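Local coordinates for protein polyketide synthase PksJ (Bacillus subtilis subsp. subtilis, PDB 4J1Q) that catalyses the NADPH-dependent, stereoselective reduction of alpha- and beta-keto groups on intermediates of the bacillaene assembly line, at residues Y205-G210 and G286-A291; F333-S338 and G376-F381; L214-A219 and I231-R236. One frame throughout, in Å; residues are numbered along the deposited sequence.

Contact 1 (Y205-G210 and G286-A291); sequences YLITGG and GIIHGA. With NDP (NADPH dihydro-nicotinamide-adenine-dinucleotide phosphate), chain B.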
loop_
_atom_site.group_PDB
_atom_site.type_symbol
_atom_site.label_atom_id
_atom_site.label_comp_id
_atom_site.label_asym_id
_atom_site.label_seq_id
_atom_site.Cartn_x
_atom_site.Cartn_y
_atom_site.Cartn_z
ATOM N N TYR A 205 3.783 -16.271 -15.545
ATOM C CA TYR A 205 3.610 -15.485 -14.344
ATOM C C TYR A 205 4.976 -14.993 -13.900
ATOM O O TYR A 205 5.959 -15.741 -13.943
ATOM C CB TYR A 205 2.945 -16.320 -13.240
ATOM C CG TYR A 205 1.651 -16.978 -13.691
ATOM C CD1 TYR A 205 0.576 -16.205 -14.150
ATOM C CD2 TYR A 205 1.537 -18.372 -13.765
ATOM C CE1 TYR A 205 -0.591 -16.805 -14.627
ATOM C CE2 TYR A 205 0.373 -18.978 -14.229
ATOM C CZ TYR A 205 -0.675 -18.198 -14.680
ATOM O OH TYR A 205 -1.813 -18.819 -15.155
ATOM N N LEU A 206 5.047 -13.707 -13.547
ATOM C CA LEU A 206 6.183 -13.170 -12.827
ATOM C C LEU A 206 5.879 -12.673 -11.425
ATOM O O LEU A 206 4.795 -12.169 -11.124
ATOM C CB LEU A 206 6.929 -12.099 -13.629
ATOM C CG LEU A 206 6.394 -10.671 -13.665
ATOM C CD1 LEU A 206 7.516 -9.693 -13.954
ATOM C CD2 LEU A 206 5.374 -10.610 -14.779
ATOM N N ILE A 207 6.889 -12.802 -10.579
ATOM C CA ILE A 207 6.829 -12.329 -9.236
ATOM C C ILE A 207 8.059 -11.464 -9.035
ATOM O O ILE A 207 9.197 -11.972 -9.034
ATOM C CB ILE A 207 6.838 -13.509 -8.245
ATOM C CG1 ILE A 207 5.907 -14.628 -8.732
ATOM C CG2 ILE A 207 6.470 -13.024 -6.849
ATOM C CD1 ILE A 207 5.730 -15.770 -7.751
ATOM N N THR A 208 7.850 -10.146 -8.977
ATOM C CA THR A 208 8.902 -9.258 -8.560
ATOM C C THR A 208 9.078 -9.458 -7.080
ATOM O O THR A 208 8.118 -9.760 -6.392
ATOM C CB THR A 208 8.551 -7.797 -8.827
ATOM O OG1 THR A 208 7.557 -7.365 -7.895
ATOM C CG2 THR A 208 8.043 -7.637 -10.241
ATOM N N GLY A 209 10.321 -9.385 -6.613
ATOM C CA GLY A 209 10.667 -9.880 -5.285
ATOM C C GLY A 209 10.549 -11.388 -5.204
ATOM O O GLY A 209 10.354 -11.946 -4.131
ATOM N N GLY A 210 10.640 -12.047 -6.353
ATOM C CA GLY A 210 10.289 -13.449 -6.466
ATOM C C GLY A 210 11.201 -14.411 -5.711
ATOM O O GLY A 210 10.760 -15.491 -5.319
ATOM N N GLY A 286 0.023 -13.091 -15.697
ATOM C CA GLY A 286 -0.123 -12.701 -14.305
ATOM C C GLY A 286 1.128 -12.070 -13.735
ATOM O O GLY A 286 2.244 -12.414 -14.136
ATOM N N ILE A 287 0.935 -11.137 -12.813
ATOM C CA ILE A 287 2.042 -10.485 -12.101
ATOM C C ILE A 287 1.702 -10.390 -10.634
ATOM O O ILE A 287 0.597 -9.990 -10.286
ATOM C CB ILE A 287 2.266 -9.064 -12.613
ATOM C CG1 ILE A 287 2.355 -9.067 -14.135
ATOM C CG2 ILE A 287 3.513 -8.455 -12.007
ATOM C CD1 ILE A 287 3.296 -8.026 -14.679
ATOM N N ILE A 288 2.621 -10.830 -9.777
ATOM C CA ILE A 288 2.630 -10.415 -8.381
ATOM C C ILE A 288 3.732 -9.412 -8.198
ATOM O O ILE A 288 4.862 -9.663 -8.608
ATOM C CB ILE A 288 2.896 -11.589 -7.435
ATOM C CG1 ILE A 288 1.626 -12.431 -7.273
ATOM C CG2 ILE A 288 3.358 -11.093 -6.083
ATOM C CD1 ILE A 288 1.848 -13.899 -7.504
ATOM N N HIS A 289 3.403 -8.274 -7.589
ATOM C CA HIS A 289 4.434 -7.330 -7.191
ATOM C C HIS A 289 4.795 -7.554 -5.759
ATOM O O HIS A 289 4.061 -7.179 -4.871
ATOM C CB HIS A 289 3.969 -5.900 -7.410
ATOM C CG HIS A 289 5.064 -4.872 -7.256
ATOM N ND1 HIS A 289 5.797 -4.438 -8.289
ATOM C CD2 HIS A 289 5.504 -4.179 -6.150
ATOM C CE1 HIS A 289 6.656 -3.497 -7.869
ATOM N NE2 HIS A 289 6.487 -3.350 -6.557
ATOM N N GLY A 290 5.878 -8.285 -5.531
ATOM C CA GLY A 290 6.281 -8.617 -4.174
ATOM C C GLY A 290 7.565 -7.942 -3.757
ATOM O O GLY A 290 8.001 -8.116 -2.625
ATOM N N ALA A 291 8.139 -7.132 -4.640
ATOM C CA ALA A 291 9.401 -6.427 -4.327
ATOM C C ALA A 291 9.220 -5.399 -3.215
ATOM O O ALA A 291 8.270 -4.617 -3.224
ATOM C CB ALA A 291 9.976 -5.752 -5.565
HETATM P PA NDP B . 11.506 -10.507 1.544
HETATM O O1A NDP B . 12.389 -9.320 1.946
HETATM O O2A NDP B . 11.868 -11.937 1.805
HETATM O O5B NDP B . 11.116 -10.345 0.004
HETATM C C5B NDP B . 11.276 -9.092 -0.666
HETATM C C4B NDP B . 12.079 -9.398 -1.920
HETATM O O4B NDP B . 12.082 -8.232 -2.747
HETATM C C3B NDP B . 13.537 -9.642 -1.563
HETATM O O3B NDP B . 13.811 -10.970 -2.092
HETATM C C2B NDP B . 14.324 -8.576 -2.320
HETATM O O2B NDP B . 15.448 -9.178 -3.032
HETATM C C1B NDP B . 13.352 -8.081 -3.375
HETATM N N9A NDP B . 13.621 -6.631 -3.611
HETATM C C8A NDP B . 13.831 -5.656 -2.655
HETATM N N7A NDP B . 14.034 -4.453 -3.319
HETATM C C5A NDP B . 13.884 -4.684 -4.697
HETATM C C6A NDP B . 13.976 -3.880 -5.831
HETATM N N6A NDP B . 14.294 -2.546 -5.760
HETATM N N1A NDP B . 13.779 -4.435 -7.061
HETATM C C2A NDP B . 13.531 -5.761 -7.191
HETATM N N3A NDP B . 13.481 -6.562 -6.105
HETATM C C4A NDP B . 13.613 -6.046 -4.844
HETATM O O3 NDP B . 10.049 -10.219 2.173
HETATM P PN NDP B . 8.822 -11.211 1.904
HETATM O O1N NDP B . 8.450 -11.685 3.307
HETATM O O2N NDP B . 9.097 -12.127 0.726
HETATM O O5D NDP B . 7.680 -10.171 1.432
HETATM C C5D NDP B . 7.087 -10.196 0.126
HETATM C C4D NDP B . 6.207 -8.933 -0.014
HETATM O O4D NDP B . 5.045 -9.075 0.832
HETATM C C3D NDP B . 6.948 -7.683 0.482
HETATM O O3D NDP B . 6.699 -6.561 -0.398
HETATM C C2D NDP B . 6.382 -7.452 1.849
HETATM O O2D NDP B . 6.369 -6.047 2.116
HETATM C C1D NDP B . 4.968 -8.050 1.799
HETATM N N1N NDP B . 4.566 -8.589 3.105
HETATM C C2N NDP B . 5.208 -9.653 3.668
HETATM C C3N NDP B . 4.854 -10.132 4.951
HETATM C C7N NDP B . 5.580 -11.339 5.550
HETATM O O7N NDP B . 5.051 -11.930 6.501
HETATM N N7N NDP B . 6.813 -11.691 5.114
HETATM C C4N NDP B . 3.854 -9.459 5.701
HETATM C C5N NDP B . 3.231 -8.343 5.106
HETATM C C6N NDP B . 3.623 -7.932 3.809
HETATM P P2B NDP B . 16.785 -8.330 -3.384
HETATM O O1X NDP B . 17.155 -7.708 -2.019
HETATM O O2X NDP B . 17.652 -9.453 -3.940
HETATM O O3X NDP B . 16.385 -7.293 -4.413
#
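A chi1 of 73° sets T208 OG1 between the residue's own backbone N and carbonyl carbon, so that the hydroxyl faces G290 and A291; in L206 a similar turn (chi1 81°) swings CD2 against I287, with 3.3 Å between L206 CD2 and I287 CD1, closer than methyls usually pack and so doubtful. On the face of the sheet opposite to this pair, I207 and I288 lie side by side, their CG2 atoms 3.7 Å apart. Branched aliphatic residues suit both buried faces. Between these two layers the strands run parallel, joined by L206 N to G286 O, I288 N to L206 O and T208 N to I288 O. G286, having no side chain, lets the edge of the Y205 ring lie alongside it. Where the strands end, G290 N donates to T208 O (2.8 Å) from well above the carbonyl plane and bonds weakly to T208 OG1 (3.0 Å). G209, a glycine at positive phi, brings its CA within 3.3 Å of O4B of NADPH, and G290 O accepts a hydrogen bond from the cofactor's O3D. Parallel strands whose C-terminal ends turn into glycine-rich loops under a dinucleotide are the hallmark of the Rossmann fold.

Contact 2 (F333-S338 and G376-F381); sequences FIFFSS and GSTISF. With NDP (NADPH dihydro-nicotinamide-adenine-dinucleotide phosphate), chain B.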
loop_
_atom_site.group_PDB
_atom_site.type_symbol
_atom_site.label_atom_id
_atom_site.label_comp_id
_atom_site.label_asym_id
_atom_site.label_seq_id
_atom_site.Cartn_x
_atom_site.Cartn_y
_atom_site.Cartn_z
ATOM N N PHE A 333 -3.135 -8.517 -11.834
ATOM C CA PHE A 333 -1.964 -7.804 -11.353
ATOM C C PHE A 333 -2.199 -7.588 -9.858
ATOM O O PHE A 333 -3.085 -6.834 -9.473
ATOM C CB PHE A 333 -1.838 -6.464 -12.084
ATOM C CG PHE A 333 -0.464 -5.829 -12.015
ATOM C CD1 PHE A 333 0.386 -6.057 -10.941
ATOM C CD2 PHE A 333 -0.096 -4.875 -12.956
ATOM C CE1 PHE A 333 1.614 -5.390 -10.835
ATOM C CE2 PHE A 333 1.127 -4.210 -12.863
ATOM C CZ PHE A 333 1.974 -4.445 -11.780
ATOM N N ILE A 334 -1.513 -8.379 -9.038
ATOM C CA ILE A 334 -1.735 -8.374 -7.599
ATOM C C ILE A 334 -0.543 -7.797 -6.849
ATOM O O ILE A 334 0.588 -8.239 -7.049
ATOM C CB ILE A 334 -1.984 -9.794 -7.080
ATOM C CG1 ILE A 334 -3.389 -10.285 -7.480
ATOM C CG2 ILE A 334 -1.763 -9.854 -5.579
ATOM C CD1 ILE A 334 -3.482 -11.792 -7.588
ATOM N N PHE A 335 -0.791 -6.780 -6.023
ATOM C CA PHE A 335 0.268 -6.189 -5.202
ATOM C C PHE A 335 0.296 -6.900 -3.854
ATOM O O PHE A 335 -0.736 -7.024 -3.197
ATOM C CB PHE A 335 0.017 -4.686 -4.956
ATOM C CG PHE A 335 -0.479 -3.932 -6.150
ATOM C CD1 PHE A 335 -1.328 -2.841 -5.982
ATOM C CD2 PHE A 335 -0.064 -4.259 -7.429
ATOM C CE1 PHE A 335 -1.842 -2.160 -7.079
ATOM C CE2 PHE A 335 -0.563 -3.590 -8.533
ATOM C CZ PHE A 335 -1.450 -2.533 -8.361
ATOM N N PHE A 336 1.490 -7.203 -3.370
ATOM C CA PHE A 336 1.640 -7.681 -1.993
ATOM C C PHE A 336 1.927 -6.544 -1.018
ATOM O O PHE A 336 3.082 -6.163 -0.778
ATOM C CB PHE A 336 2.714 -8.772 -1.897
ATOM C CG PHE A 336 2.241 -10.124 -2.381
ATOM C CD1 PHE A 336 0.978 -10.269 -2.965
ATOM C CD2 PHE A 336 3.032 -11.248 -2.212
ATOM C CE1 PHE A 336 0.539 -11.504 -3.399
ATOM C CE2 PHE A 336 2.601 -12.484 -2.649
ATOM C CZ PHE A 336 1.344 -12.622 -3.238
ATOM N N SER A 337 0.855 -5.955 -0.504
ATOM C CA SER A 337 0.965 -4.819 0.412
ATOM C C SER A 337 0.947 -5.380 1.831
ATOM O O SER A 337 1.056 -6.585 2.026
ATOM C CB SER A 337 -0.223 -3.859 0.173
ATOM O OG SER A 337 -0.280 -2.819 1.137
ATOM N N SER A 338 0.702 -4.531 2.821
ATOM C CA SER A 338 0.880 -4.957 4.192
ATOM C C SER A 338 -0.194 -4.364 5.077
ATOM O O SER A 338 -0.720 -3.264 4.811
ATOM C CB SER A 338 2.252 -4.514 4.712
ATOM O OG SER A 338 2.251 -4.494 6.128
ATOM N N GLY A 376 -6.739 -6.833 -17.253
ATOM C CA GLY A 376 -6.766 -7.781 -16.128
ATOM C C GLY A 376 -7.114 -7.178 -14.770
ATOM O O GLY A 376 -6.987 -5.965 -14.559
ATOM N N SER A 377 -7.535 -8.027 -13.838
ATOM C CA SER A 377 -8.048 -7.544 -12.561
ATOM C C SER A 377 -6.926 -7.189 -11.575
ATOM O O SER A 377 -5.939 -7.913 -11.456
ATOM C CB SER A 377 -8.998 -8.572 -11.946
ATOM O OG SER A 377 -8.260 -9.575 -11.273
ATOM N N THR A 378 -7.119 -6.100 -10.840
ATOM C CA THR A 378 -6.076 -5.575 -9.959
ATOM C C THR A 378 -6.496 -5.675 -8.507
ATOM O O THR A 378 -7.550 -5.170 -8.128
ATOM C CB THR A 378 -5.783 -4.094 -10.256
ATOM O OG1 THR A 378 -5.662 -3.905 -11.667
ATOM C CG2 THR A 378 -4.507 -3.671 -9.595
ATOM N N ILE A 379 -5.629 -6.256 -7.687
ATOM C CA ILE A 379 -5.907 -6.398 -6.267
ATOM C C ILE A 379 -4.666 -6.046 -5.474
ATOM O O ILE A 379 -3.562 -6.431 -5.849
ATOM C CB ILE A 379 -6.310 -7.847 -5.924
ATOM C CG1 ILE A 379 -7.498 -8.266 -6.775
ATOM C CG2 ILE A 379 -6.653 -7.979 -4.447
ATOM C CD1 ILE A 379 -7.834 -9.741 -6.670
ATOM N N SER A 380 -4.856 -5.376 -4.344
ATOM C CA SER A 380 -3.795 -5.198 -3.364
ATOM C C SER A 380 -4.191 -5.927 -2.077
ATOM O O SER A 380 -5.322 -5.769 -1.593
ATOM C CB SER A 380 -3.572 -3.706 -3.097
ATOM O OG SER A 380 -2.444 -3.452 -2.236
ATOM N N PHE A 381 -3.306 -6.786 -1.570
ATOM C CA PHE A 381 -3.605 -7.523 -0.343
ATOM C C PHE A 381 -2.865 -6.846 0.802
ATOM O O PHE A 381 -1.629 -6.721 0.761
ATOM C CB PHE A 381 -3.157 -9.001 -0.446
ATOM C CG PHE A 381 -4.046 -9.868 -1.315
ATOM C CD1 PHE A 381 -3.893 -9.896 -2.696
ATOM C CD2 PHE A 381 -4.981 -10.702 -0.744
ATOM C CE1 PHE A 381 -4.684 -10.722 -3.493
ATOM C CE2 PHE A 381 -5.783 -11.529 -1.530
ATOM C CZ PHE A 381 -5.627 -11.544 -2.907
HETATM P PA NDP B . 11.506 -10.507 1.544
HETATM O O1A NDP B . 12.389 -9.320 1.946
HETATM O O2A NDP B . 11.868 -11.937 1.805
HETATM O O5B NDP B . 11.116 -10.345 0.004
HETATM C C5B NDP B . 11.276 -9.092 -0.666
HETATM C C4B NDP B . 12.079 -9.398 -1.920
HETATM O O4B NDP B . 12.082 -8.232 -2.747
HETATM C C3B NDP B . 13.537 -9.642 -1.563
HETATM O O3B NDP B . 13.811 -10.970 -2.092
HETATM C C2B NDP B . 14.324 -8.576 -2.320
HETATM O O2B NDP B . 15.448 -9.178 -3.032
HETATM C C1B NDP B . 13.352 -8.081 -3.375
HETATM N N9A NDP B . 13.621 -6.631 -3.611
HETATM C C8A NDP B . 13.831 -5.656 -2.655
HETATM N N7A NDP B . 14.034 -4.453 -3.319
HETATM C C5A NDP B . 13.884 -4.684 -4.697
HETATM C C6A NDP B . 13.976 -3.880 -5.831
HETATM N N6A NDP B . 14.294 -2.546 -5.760
HETATM N N1A NDP B . 13.779 -4.435 -7.061
HETATM C C2A NDP B . 13.531 -5.761 -7.191
HETATM N N3A NDP B . 13.481 -6.562 -6.105
HETATM C C4A NDP B . 13.613 -6.046 -4.844
HETATM O O3 NDP B . 10.049 -10.219 2.173
HETATM P PN NDP B . 8.822 -11.211 1.904
HETATM O O1N NDP B . 8.450 -11.685 3.307
HETATM O O2N NDP B . 9.097 -12.127 0.726
HETATM O O5D NDP B . 7.680 -10.171 1.432
HETATM C C5D NDP B . 7.087 -10.196 0.126
HETATM C C4D NDP B . 6.207 -8.933 -0.014
HETATM O O4D NDP B . 5.045 -9.075 0.832
HETATM C C3D NDP B . 6.948 -7.683 0.482
HETATM O O3D NDP B . 6.699 -6.561 -0.398
HETATM C C2D NDP B . 6.382 -7.452 1.849
HETATM O O2D NDP B . 6.369 -6.047 2.116
HETATM C C1D NDP B . 4.968 -8.050 1.799
HETATM N N1N NDP B . 4.566 -8.589 3.105
HETATM C C2N NDP B . 5.208 -9.653 3.668
HETATM C C3N NDP B . 4.854 -10.132 4.951
HETATM C C7N NDP B . 5.580 -11.339 5.550
HETATM O O7N NDP B . 5.051 -11.930 6.501
HETATM N N7N NDP B . 6.813 -11.691 5.114
HETATM C C4N NDP B . 3.854 -9.459 5.701
HETATM C C5N NDP B . 3.231 -8.343 5.106
HETATM C C6N NDP B . 3.623 -7.932 3.809
HETATM P P2B NDP B . 16.785 -8.330 -3.384
HETATM O O1X NDP B . 17.155 -7.708 -2.019
HETATM O O2X NDP B . 17.652 -9.453 -3.940
HETATM O O3X NDP B . 16.385 -7.293 -4.413
#
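F335 reaches over its neighbours T378 and S380 on the adjoining parallel strand. Its CB lies 3.9 Å from S380 OG. From there the first torsion (chi1 -41°) carries CG anti to the carbonyl carbon, and the ring spreads so that I379 O sits over one face. Further out, F335 CD1 rests 3.8 Å from S380 CB, and at the tip F335 CZ meets T378 CG2 at 3.5 Å. The methyl and the serine CB both approach the ring obliquely, while F333 CE1 meets its edge in plane. Small, short-branched residues opposite the phenylalanine suit this place because the broad ring can lie across two of them.

On the other face I334 and I379 stand side by side, and I334 CG2 touches the rim of the F381 ring, 3.6 Å from F381 CD1 and near the ring plane. Four firm backbone hydrogen bonds run between the strands; F381 N to F335 O is the straightest (3.1 Å, 171°). The ladder frays at its end, where S337 N reaches F381 O only by a weak, bent bond. The hydroxyls of S337 and S380 both bond to OD1 of D359, so one carboxylate oxygen from helix 349-370 bridges the two strands; S337 OG also bonds to N355 O. Next to the cofactor, F336 CB lies 3.6 Å from O4D of NADPH and S338 CB packs by C6N of the nicotinamide ring.

S338 also caps the helix that follows, through its OG to S340 N. Helix 304-324 supplies L318 against the F335 ring, helix 349-370 provides D359 together with R365 for T378 OG1, and helix 412-425 covers I334. The pair of strands thus lies between helices on both faces, with strands 286-289 and 429-435 alongside as its flanking neighbours.

Contact 3 (L214-A219 and I231-R236); sequences LGLLFA and IVLTGR. With NDP (NADPH dihydro-nicotinamide-adenine-dinucleotide phosphate), chain B.
L216 and L233 meet at about a right angle, L216 CD2 lying 4.1 Å from L233 CD1. L216 starts from the far side of its helix, and only the end of its side chain bends back to the strand, whereas L233 rises straight toward the helix. A219 also faces the strand, and its single methyl lets the L233 branch slip in beside it. I231 points toward the helix: with chi1 at -38° and the rest of the chain extended, its CD1 ends 3.6 Å from A219 O. G215 turns its bare backbone to the strand, its O in loose contact with L233 CD2. The helix axis passes 10.1 Å from that of the strand and runs almost antiparallel to it (175°), as expected when a helix returns a chain over a parallel sheet.

Both segments reach the cofactor at their ends near it. L214 N, at the start of the helix, donates to O2N of NADPH at 3.0 Å, while the L214 side chain lies along the ribose and nicotinamide. The loop after the strand holds R236. R236 N and R236 NE donate to O3X of the NADPH 2'-phosphate (2.8 and 2.9 Å), and R236 NH1 to O1X (3.1 Å). A bend at chi3 (-61°) helps lay a face of the guanidinium over N7A of the adenine.

No hydrogen bond crosses between helix and strand; the join itself is made by contacts between apolar groups and a few backbone atoms. The hydrogen bonds these two segments make to the cofactor go to its phosphates: the helix N-terminus would probably help to stabilise the pyrophosphate charge, and the arginine, matched to the 2'-phosphate, is consistent with a preference for NADPH over NADH.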
loop_
_atom_site.group_PDB
_atom_site.type_symbol
_atom_site.label_atom_id
_atom_site.label_comp_id
_atom_site.label_asym_id
_atom_site.label_seq_id
_atom_site.Cartn_x
_atom_site.Cartn_y
_atom_site.Cartn_z
ATOM N N LEU A 214 8.355 -15.030 0.415
ATOM C CA LEU A 214 6.964 -15.160 -0.010
ATOM C C LEU A 214 6.846 -15.486 -1.479
ATOM O O LEU A 214 5.938 -16.214 -1.878
ATOM C CB LEU A 214 6.140 -13.915 0.309
ATOM C CG LEU A 214 5.522 -13.902 1.705
ATOM C CD1 LEU A 214 6.593 -14.194 2.749
ATOM C CD2 LEU A 214 4.905 -12.543 1.975
ATOM N N GLY A 215 7.725 -14.911 -2.289
ATOM C CA GLY A 215 7.719 -15.174 -3.715
ATOM C C GLY A 215 8.104 -16.604 -4.053
ATOM O O GLY A 215 7.778 -17.109 -5.140
ATOM N N LEU A 216 8.864 -17.243 -3.166
ATOM C CA LEU A 216 9.190 -18.639 -3.382
ATOM C C LEU A 216 7.981 -19.483 -3.043
ATOM O O LEU A 216 7.687 -20.446 -3.744
ATOM C CB LEU A 216 10.396 -19.076 -2.554
ATOM C CG LEU A 216 11.761 -18.609 -3.061
ATOM C CD1 LEU A 216 12.878 -18.986 -2.093
ATOM C CD2 LEU A 216 12.047 -19.127 -4.461
ATOM N N LEU A 217 7.286 -19.116 -1.973
ATOM C CA LEU A 217 6.103 -19.846 -1.548
ATOM C C LEU A 217 5.071 -19.853 -2.654
ATOM O O LEU A 217 4.531 -20.903 -3.005
ATOM C CB LEU A 217 5.500 -19.233 -0.284
ATOM C CG LEU A 217 6.245 -19.514 1.025
ATOM C CD1 LEU A 217 5.491 -18.933 2.222
ATOM C CD2 LEU A 217 6.521 -21.008 1.211
ATOM N N PHE A 218 4.808 -18.683 -3.217
ATOM C CA PHE A 218 3.857 -18.568 -4.312
ATOM C C PHE A 218 4.391 -19.214 -5.590
ATOM O O PHE A 218 3.625 -19.767 -6.371
ATOM C CB PHE A 218 3.460 -17.114 -4.539
ATOM C CG PHE A 218 2.342 -16.645 -3.640
ATOM C CD1 PHE A 218 2.580 -16.313 -2.317
ATOM C CD2 PHE A 218 1.029 -16.625 -4.106
ATOM C CE1 PHE A 218 1.541 -15.936 -1.490
ATOM C CE2 PHE A 218 -0.025 -16.269 -3.292
ATOM C CZ PHE A 218 0.223 -15.949 -1.970
ATOM N N ALA A 219 5.710 -19.291 -5.710
ATOM C CA ALA A 219 6.348 -20.058 -6.795
ATOM C C ALA A 219 5.999 -21.543 -6.742
ATOM O O ALA A 219 5.558 -22.122 -7.736
ATOM C CB ALA A 219 7.856 -19.876 -6.763
ATOM N N ILE A 231 7.431 -19.393 -14.749
ATOM C CA ILE A 231 7.499 -18.490 -13.621
ATOM C C ILE A 231 8.799 -17.705 -13.663
ATOM O O ILE A 231 9.873 -18.285 -13.497
ATOM C CB ILE A 231 7.426 -19.265 -12.296
ATOM C CG1 ILE A 231 6.443 -20.436 -12.411
ATOM C CG2 ILE A 231 7.047 -18.336 -11.154
ATOM C CD1 ILE A 231 6.304 -21.260 -11.150
ATOM N N VAL A 232 8.697 -16.399 -13.922
ATOM C CA VAL A 232 9.860 -15.512 -13.946
ATOM C C VAL A 232 9.992 -14.784 -12.610
ATOM O O VAL A 232 9.226 -13.870 -12.306
ATOM C CB VAL A 232 9.764 -14.476 -15.087
ATOM C CG1 VAL A 232 10.940 -13.501 -15.040
ATOM C CG2 VAL A 232 9.754 -15.181 -16.426
ATOM N N LEU A 233 10.950 -15.228 -11.803
ATOM C CA LEU A 233 11.261 -14.589 -10.542
ATOM C C LEU A 233 12.309 -13.519 -10.718
ATOM O O LEU A 233 13.346 -13.752 -11.328
ATOM C CB LEU A 233 11.774 -15.617 -9.549
ATOM C CG LEU A 233 10.884 -16.848 -9.350
ATOM C CD1 LEU A 233 11.446 -17.742 -8.245
ATOM C CD2 LEU A 233 9.456 -16.401 -9.055
ATOM N N THR A 234 12.078 -12.352 -10.127
ATOM C CA THR A 234 13.030 -11.263 -10.242
ATOM C C THR A 234 13.349 -10.576 -8.913
ATOM O O THR A 234 12.537 -10.580 -8.003
ATOM C CB THR A 234 12.573 -10.225 -11.274
ATOM O OG1 THR A 234 13.661 -9.334 -11.552
ATOM C CG2 THR A 234 11.403 -9.410 -10.727
ATOM N N GLY A 235 14.583 -10.089 -8.792
ATOM C CA GLY A 235 15.027 -9.243 -7.689
ATOM C C GLY A 235 16.361 -8.605 -8.039
ATOM O O GLY A 235 16.852 -8.772 -9.160
ATOM N N ARG A 236 17.010 -7.962 -7.074
ATOM C CA ARG A 236 18.334 -7.418 -7.334
ATOM C C ARG A 236 19.472 -8.431 -7.191
ATOM O O ARG A 236 20.424 -8.388 -7.944
ATOM C CB ARG A 236 18.612 -6.214 -6.447
ATOM C CG ARG A 236 17.651 -5.069 -6.621
ATOM C CD ARG A 236 17.777 -4.067 -5.475
ATOM N NE ARG A 236 17.469 -4.656 -4.179
ATOM C CZ ARG A 236 17.489 -3.994 -3.028
ATOM N NH1 ARG A 236 17.243 -4.629 -1.884
ATOM N NH2 ARG A 236 17.842 -2.719 -2.999
HETATM P PA NDP B . 11.506 -10.507 1.544
HETATM O O1A NDP B . 12.389 -9.320 1.946
HETATM O O2A NDP B . 11.868 -11.937 1.805
HETATM O O5B NDP B . 11.116 -10.345 0.004
HETATM C C5B NDP B . 11.276 -9.092 -0.666
HETATM C C4B NDP B . 12.079 -9.398 -1.920
HETATM O O4B NDP B . 12.082 -8.232 -2.747
HETATM C C3B NDP B . 13.537 -9.642 -1.563
HETATM O O3B NDP B . 13.811 -10.970 -2.092
HETATM C C2B NDP B . 14.324 -8.576 -2.320
HETATM O O2B NDP B . 15.448 -9.178 -3.032
HETATM C C1B NDP B . 13.352 -8.081 -3.375
HETATM N N9A NDP B . 13.621 -6.631 -3.611
HETATM C C8A NDP B . 13.831 -5.656 -2.655
HETATM N N7A NDP B . 14.034 -4.453 -3.319
HETATM C C5A NDP B . 13.884 -4.684 -4.697
HETATM C C6A NDP B . 13.976 -3.880 -5.831
HETATM N N6A NDP B . 14.294 -2.546 -5.760
HETATM N N1A NDP B . 13.779 -4.435 -7.061
HETATM C C2A NDP B . 13.531 -5.761 -7.191
HETATM N N3A NDP B . 13.481 -6.562 -6.105
HETATM C C4A NDP B . 13.613 -6.046 -4.844
HETATM O O3 NDP B . 10.049 -10.219 2.173
HETATM P PN NDP B . 8.822 -11.211 1.904
HETATM O O1N NDP B . 8.450 -11.685 3.307
HETATM O O2N NDP B . 9.097 -12.127 0.726
HETATM O O5D NDP B . 7.680 -10.171 1.432
HETATM C C5D NDP B . 7.087 -10.196 0.126
HETATM C C4D NDP B . 6.207 -8.933 -0.014
HETATM O O4D NDP B . 5.045 -9.075 0.832
HETATM C C3D NDP B . 6.948 -7.683 0.482
HETATM O O3D NDP B . 6.699 -6.561 -0.398
HETATM C C2D NDP B . 6.382 -7.452 1.849
HETATM O O2D NDP B . 6.369 -6.047 2.116
HETATM C C1D NDP B . 4.968 -8.050 1.799
HETATM N N1N NDP B . 4.566 -8.589 3.105
HETATM C C2N NDP B . 5.208 -9.653 3.668
HETATM C C3N NDP B . 4.854 -10.132 4.951
HETATM C C7N NDP B . 5.580 -11.339 5.550
HETATM O O7N NDP B . 5.051 -11.930 6.501
HETATM N N7N NDP B . 6.813 -11.691 5.114
HETATM C C4N NDP B . 3.854 -9.459 5.701
HETATM C C5N NDP B . 3.231 -8.343 5.106
HETATM C C6N NDP B . 3.623 -7.932 3.809
HETATM P P2B NDP B . 16.785 -8.330 -3.384
HETATM O O1X NDP B . 17.155 -7.708 -2.019
HETATM O O2X NDP B . 17.652 -9.453 -3.940
HETATM O O3X NDP B . 16.385 -7.293 -4.413
#

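In the fold
All three contacts lie within the KR domain and touch NADPH. Along the chain contact 3 falls between the two segments of contact 1, and contact 2 follows. Strands 377-383, 332-338, 286-289, 204-208 and 230-234 are consecutive parallel neighbours, so contacts 1 and 2, whose centres are 10 Å apart, join through probable backbone hydrogen bonds of I334 with I287 and H289. Contact 3, about 6 Å from contact 1 by centres, adds helix 213-226 that links strands 204-208 and 230-234. The centres of contacts 2 and 3 are about 15 Å apart, yet the rings of F336 and F218 meet edge-to-face. Together they set these strands' C-terminal ends and the start of helix 213-226 along the cofactor.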